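Long-range contacts in periplasmic beta-glucosidase (PDB 6R5T), which probably hydrolyses terminal, non-reducing beta-D-glucosyl residues and releases beta-D-glucose, as a periplasmic member of glycosyl hydrolase family 3: residues T1-F6 / A320-G325; L472-V477 / V514-N519. The protein carries 1 engineered substitution. All blocks are in the same frame, centred on the assembly; numbering follows the deposited sequence.

Interaction 1 (T1-F6 / A320-G325); sequences TDKERF and AKYDLG
Lys3 does two jobs at once: its methylenes lie obliquely over one face of the Tyr322 ring, and its ammonium ends in a salt bridge to the carboxylate of Asp323. In the CH-pi contact, CG of Lys3 sits 3.8 Å from the centroid of the Tyr322 ring, displaced toward the rim. NZ of Lys3 then reaches OD1 of Asp323 at 2.8 Å, and OD1 receives it on its syn lone pair; the second bond, to OD2 of Asp323, is weak. A long, fully extended chain suits this place, for with CG anti to the backbone N (chi1 172°) the apolar part spans the ring and the charge arrives beyond it. Phe6 comes to the ring's edge, where its CD1 lies 3.6 Å from CD2 of Tyr322, the two planes meeting obliquely at 55°. Broad and flat, Tyr322 thus reaches from helix 307-323 to helix 2-12. At the helix start, OG1 of Thr1 accepts from the backbone N of Glu4 at 3.2 Å, an ST motif. Glu4 adds a salt bridge to Arg315, and Phe327 meets the Phe6 ring. The contact thus joins helix 2-12, at the surface, to the end of helix 307-323, whose Ala320 rests on strand 172-178.

Interaction 2 (L472-V477 / V514-N519); sequences LVVAVV and VLVLMN
The carbonyl oxygen of Val514 is held by one hydrogen bond and one weaker contact: N of Ala475 approaches it at 2.8 Å, nearly along the C=O axis (176°), and CA of Val474 adds a CA-H...O contact at 3.5 Å. It is one link in the parallel pairing of strands 472-478 and 513-518, which helix 497-508 connects as a beta-alpha-beta unit in the C-terminal domain of this family 3 enzyme. Five backbone bonds alternate in direction along the pair. One of the straightest runs from N of Val516 to O of Ala475, 2.8 Å long. Strand directions differ by 18°, the modest twist of a parallel sheet.

The side chains part to two faces. Val474, Val476, Val514 and Val516 share one, where CG1 of Val474 meets CG2 of Val516 at 3.7 Å; Ile549 and Leu553 of helix 545-553 pack on Val514 and Val516. Beta-branched valines suit it, being at ease in extended backbone and presenting two methyls close to the sheet. Ala475, Val477, Leu515 and Leu517 point to the other face, the first three against helix 497-508, while Leu517 meets Leu525. There Ala475 is small enough to admit the longer Leu515, whose CD2 comes 3.9 Å from CB of Ala475. Val474 and Val476 make backbone hydrogen bonds to Ile384 of strand 380-384, and strand 534-537 borders 513-518, so both strands are interior to the mixed sheet. Val477 is the odd valine: its CG2 stands between the backbone N and the carbonyl carbon (chi1 -72°), the crowded position, and from there meets CD2 of Leu517 at 4.0 Å.

The two contacts belong to different parts of the enzyme. Interaction 1 joins the chain's first helix to helix 307-323, closing a sequence that holds the parallel strands of the N-terminal, TIM-barrel-related domain; interaction 2 lies in the sheet of the C-terminal domain. Their centres are 52 Å apart and their nearest atoms about 31 Å, on opposite sides of the chain's centre, and they follow one another in sequence. Neither reaches the glycan pocket, which draws on both domains through residues such as Asp79, His177, Trp398 and Glu486. A salt bridge, a CH-pi contact and an oblique aromatic pair hold the surface contact, whereas backbone bonds and aliphatic side chains hold the buried one.

Interaction 1 (T1-F6 / A320-G325)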
loop_
_atom_site.group_PDB
_atom_site.type_symbol
_atom_site.label_atom_id
_atom_site.label_comp_id
_atom_site.label_asym_id
_atom_site.label_seq_id
_atom_site.Cartn_x
_atom_site.Cartn_y
_atom_site.Cartn_z
ATOM N N THR A 1 42.915 23.174 5.173
ATOM C CA THR A 1 43.349 22.844 3.789
ATOM C C THR A 1 43.493 24.130 2.969
ATOM O O THR A 1 42.853 25.142 3.319
ATOM C CB THR A 1 42.353 21.903 3.094
ATOM O OG1 THR A 1 41.039 22.405 3.350
ATOM C CG2 THR A 1 42.473 20.458 3.529
ATOM N N ASP A 2 44.257 24.073 1.879
ATOM C CA ASP A 2 44.203 25.077 0.788
ATOM C C ASP A 2 42.744 25.314 0.359
ATOM O O ASP A 2 42.424 26.488 0.096
ATOM C CB ASP A 2 45.001 24.644 -0.442
ATOM C CG ASP A 2 46.360 25.309 -0.607
ATOM O OD1 ASP A 2 47.286 24.965 0.163
ATOM O OD2 ASP A 2 46.492 26.166 -1.515
ATOM N N LYS A 3 41.905 24.269 0.285
ATOM C CA LYS A 3 40.492 24.408 -0.177
ATOM C C LYS A 3 39.717 25.294 0.803
ATOM O O LYS A 3 39.049 26.242 0.344
ATOM C CB LYS A 3 39.807 23.045 -0.313
ATOM C CG LYS A 3 38.315 23.110 -0.582
ATOM C CD LYS A 3 37.762 21.762 -0.910
ATOM C CE LYS A 3 36.252 21.750 -0.985
ATOM N NZ LYS A 3 35.762 20.376 -1.243
ATOM N N GLU A 4 39.771 25.009 2.106
ATOM C CA GLU A 4 38.964 25.788 3.077
ATOM C C GLU A 4 39.533 27.217 3.149
ATOM O O GLU A 4 38.711 28.107 3.280
ATOM C CB GLU A 4 38.757 25.077 4.415
ATOM C CG GLU A 4 37.668 23.981 4.403
ATOM C CD GLU A 4 36.403 24.014 3.517
ATOM O OE1 GLU A 4 36.223 23.015 2.735
ATOM O OE2 GLU A 4 35.528 24.965 3.641
ATOM N N ARG A 5 40.840 27.441 2.983
ATOM C CA ARG A 5 41.430 28.809 2.955
ATOM C C ARG A 5 40.901 29.547 1.724
ATOM O O ARG A 5 40.467 30.680 1.876
ATOM C CB ARG A 5 42.963 28.791 2.918
ATOM C CG ARG A 5 43.622 28.235 4.179
ATOM C CD ARG A 5 45.060 28.700 4.372
ATOM N NE ARG A 5 45.047 30.146 4.580
ATOM C CZ ARG A 5 45.860 31.032 4.006
ATOM N NH1 ARG A 5 46.813 30.643 3.175
ATOM N NH2 ARG A 5 45.710 32.321 4.272
ATOM N N PHE A 6 40.976 28.928 0.552
ATOM C CA PHE A 6 40.531 29.495 -0.746
ATOM C C PHE A 6 39.063 29.929 -0.577
ATOM O O PHE A 6 38.718 31.059 -0.944
ATOM C CB PHE A 6 40.674 28.492 -1.902
ATOM C CG PHE A 6 40.251 29.040 -3.237
ATOM C CD1 PHE A 6 38.921 28.959 -3.645
ATOM C CD2 PHE A 6 41.147 29.678 -4.074
ATOM C CE1 PHE A 6 38.500 29.506 -4.849
ATOM C CE2 PHE A 6 40.720 30.231 -5.282
ATOM C CZ PHE A 6 39.393 30.148 -5.667
ATOM N N ALA A 320 31.667 22.779 -4.180
ATOM C CA ALA A 320 31.386 21.914 -5.339
ATOM C C ALA A 320 32.120 22.430 -6.573
ATOM O O ALA A 320 32.725 21.642 -7.326
ATOM C CB ALA A 320 29.908 21.831 -5.587
ATOM N N LYS A 321 32.088 23.735 -6.794
ATOM C CA LYS A 321 32.774 24.313 -7.965
ATOM C C LYS A 321 34.287 24.100 -7.841
ATOM O O LYS A 321 34.923 23.853 -8.875
ATOM C CB LYS A 321 32.416 25.778 -8.018
ATOM C CG LYS A 321 30.955 26.009 -8.360
ATOM C CD LYS A 321 30.544 27.469 -8.417
ATOM C CE LYS A 321 29.114 27.613 -8.874
ATOM N NZ LYS A 321 28.711 29.015 -9.106
ATOM N N TYR A 322 34.808 24.199 -6.632
ATOM C CA TYR A 322 36.257 24.024 -6.360
ATOM C C TYR A 322 36.649 22.584 -6.772
ATOM O O TYR A 322 37.550 22.370 -7.581
ATOM C CB TYR A 322 36.538 24.364 -4.897
ATOM C CG TYR A 322 37.994 24.260 -4.503
ATOM C CD1 TYR A 322 38.579 23.032 -4.250
ATOM C CD2 TYR A 322 38.768 25.401 -4.393
ATOM C CE1 TYR A 322 39.899 22.934 -3.840
ATOM C CE2 TYR A 322 40.102 25.315 -4.043
ATOM C CZ TYR A 322 40.664 24.086 -3.759
ATOM O OH TYR A 322 41.972 24.025 -3.355
ATOM N N ASP A 323 35.873 21.600 -6.286
ATOM C CA ASP A 323 36.169 20.174 -6.543
ATOM C C ASP A 323 36.047 19.870 -8.043
ATOM O O ASP A 323 36.822 19.004 -8.512
ATOM C CB ASP A 323 35.285 19.256 -5.716
ATOM C CG ASP A 323 35.603 19.273 -4.243
ATOM O OD1 ASP A 323 36.693 19.854 -3.839
ATOM O OD2 ASP A 323 34.735 18.767 -3.467
ATOM N N LEU A 324 35.144 20.544 -8.749
ATOM C CA LEU A 324 34.941 20.349 -10.198
ATOM C C LEU A 324 36.063 20.984 -11.044
ATOM O O LEU A 324 36.083 20.802 -12.254
ATOM C CB LEU A 324 33.575 20.896 -10.567
ATOM C CG LEU A 324 32.453 19.924 -10.217
ATOM C CD1 LEU A 324 31.125 20.614 -10.263
ATOM C CD2 LEU A 324 32.481 18.771 -11.189
ATOM N N GLY A 325 36.947 21.731 -10.402
ATOM C CA GLY A 325 38.106 22.353 -11.065
ATOM C C GLY A 325 37.775 23.698 -11.666
ATOM O O GLY A 325 38.582 24.211 -12.462
#

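Interaction 2 (L472-V477 / V514-N519)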
loop_
_atom_site.group_PDB
_atom_site.type_symbol
_atom_site.label_atom_id
_atom_site.label_comp_id
_atom_site.label_asym_id
_atom_site.label_seq_id
_atom_site.Cartn_x
_atom_site.Cartn_y
_atom_site.Cartn_z
ATOM N N LEU A 472 6.789 -17.718 -38.289
ATOM C CA LEU A 472 6.672 -17.461 -36.843
ATOM C C LEU A 472 6.476 -15.966 -36.653
ATOM O O LEU A 472 6.685 -15.193 -37.618
ATOM C CB LEU A 472 7.905 -17.952 -36.094
ATOM C CG LEU A 472 9.218 -17.255 -36.387
ATOM C CD1 LEU A 472 9.509 -16.165 -35.348
ATOM C CD2 LEU A 472 10.326 -18.302 -36.398
ATOM N N VAL A 473 6.037 -15.615 -35.460
ATOM C CA VAL A 473 5.677 -14.207 -35.143
ATOM C C VAL A 473 6.545 -13.708 -34.010
ATOM O O VAL A 473 6.602 -14.386 -32.965
ATOM C CB VAL A 473 4.207 -14.094 -34.754
ATOM C CG1 VAL A 473 3.878 -12.696 -34.283
ATOM C CG2 VAL A 473 3.280 -14.526 -35.892
ATOM N N VAL A 474 7.211 -12.592 -34.251
ATOM C CA VAL A 474 7.900 -11.819 -33.176
ATOM C C VAL A 474 6.981 -10.643 -32.868
ATOM O O VAL A 474 6.891 -9.711 -33.692
ATOM C CB VAL A 474 9.303 -11.387 -33.594
ATOM C CG1 VAL A 474 9.979 -10.514 -32.541
ATOM C CG2 VAL A 474 10.169 -12.609 -33.838
ATOM N N ALA A 475 6.293 -10.686 -31.736
ATOM C CA ALA A 475 5.360 -9.629 -31.330
ATOM C C ALA A 475 6.119 -8.688 -30.387
ATOM O O ALA A 475 6.625 -9.146 -29.357
ATOM C CB ALA A 475 4.146 -10.199 -30.672
ATOM N N VAL A 476 6.222 -7.432 -30.738
ATOM C CA VAL A 476 6.984 -6.414 -29.992
ATOM C C VAL A 476 5.925 -5.511 -29.355
ATOM O O VAL A 476 5.304 -4.684 -30.014
ATOM C CB VAL A 476 8.005 -5.636 -30.844
ATOM C CG1 VAL A 476 8.943 -4.863 -29.931
ATOM C CG2 VAL A 476 8.781 -6.548 -31.773
ATOM N N VAL A 477 5.717 -5.720 -28.070
ATOM C CA VAL A 477 4.540 -5.224 -27.355
ATOM C C VAL A 477 4.959 -4.734 -25.974
ATOM O O VAL A 477 6.062 -5.069 -25.494
ATOM C CB VAL A 477 3.477 -6.317 -27.238
ATOM C CG1 VAL A 477 2.829 -6.572 -28.587
ATOM C CG2 VAL A 477 4.011 -7.599 -26.615
ATOM N N VAL A 514 6.629 -15.403 -30.318
ATOM C CA VAL A 514 7.741 -14.899 -29.485
ATOM C C VAL A 514 7.336 -13.492 -29.033
ATOM O O VAL A 514 7.074 -12.666 -29.879
ATOM C CB VAL A 514 9.082 -14.841 -30.230
ATOM C CG1 VAL A 514 10.153 -14.207 -29.381
ATOM C CG2 VAL A 514 9.538 -16.202 -30.708
ATOM N N LEU A 515 7.263 -13.250 -27.720
ATOM C CA LEU A 515 6.978 -11.890 -27.238
ATOM C C LEU A 515 8.269 -11.194 -26.882
ATOM O O LEU A 515 9.075 -11.724 -26.102
ATOM C CB LEU A 515 6.107 -11.947 -25.990
ATOM C CG LEU A 515 4.745 -12.554 -26.079
ATOM C CD1 LEU A 515 3.969 -12.133 -24.848
ATOM C CD2 LEU A 515 4.032 -12.191 -27.362
ATOM N N VAL A 516 8.458 -10.032 -27.476
ATOM C CA VAL A 516 9.537 -9.099 -27.120
ATOM C C VAL A 516 8.882 -7.947 -26.368
ATOM O O VAL A 516 8.107 -7.184 -26.945
ATOM C CB VAL A 516 10.324 -8.613 -28.356
ATOM C CG1 VAL A 516 11.305 -7.543 -27.947
ATOM C CG2 VAL A 516 11.015 -9.748 -29.069
ATOM N N LEU A 517 9.101 -7.892 -25.058
ATOM C CA LEU A 517 8.376 -6.957 -24.185
ATOM C C LEU A 517 9.237 -5.709 -23.986
ATOM O O LEU A 517 10.449 -5.843 -23.664
ATOM C CB LEU A 517 8.219 -7.613 -22.818
ATOM C CG LEU A 517 7.333 -8.838 -22.686
ATOM C CD1 LEU A 517 7.248 -9.188 -21.192
ATOM C CD2 LEU A 517 5.970 -8.610 -23.300
ATOM N N MET A 518 8.632 -4.546 -24.140
ATOM C CA MET A 518 9.246 -3.272 -23.707
ATOM C C MET A 518 8.352 -2.750 -22.599
ATOM O O MET A 518 7.108 -2.812 -22.683
ATOM C CB MET A 518 9.385 -2.249 -24.823
ATOM C CG MET A 518 10.163 -2.742 -25.931
ATOM S SD MET A 518 10.771 -1.296 -26.880
ATOM C CE MET A 518 11.327 -2.257 -28.274
ATOM N N ASN A 519 8.972 -2.173 -21.600
ATOM C CA ASN A 519 8.213 -1.717 -20.426
ATOM C C ASN A 519 9.197 -1.119 -19.429
ATOM O O ASN A 519 10.407 -1.466 -19.453
ATOM C CB ASN A 519 7.496 -2.864 -19.700
ATOM C CG ASN A 519 8.325 -4.101 -19.463
ATOM O OD1 ASN A 519 8.800 -4.723 -20.444
ATOM N ND2 ASN A 519 8.504 -4.506 -18.215
#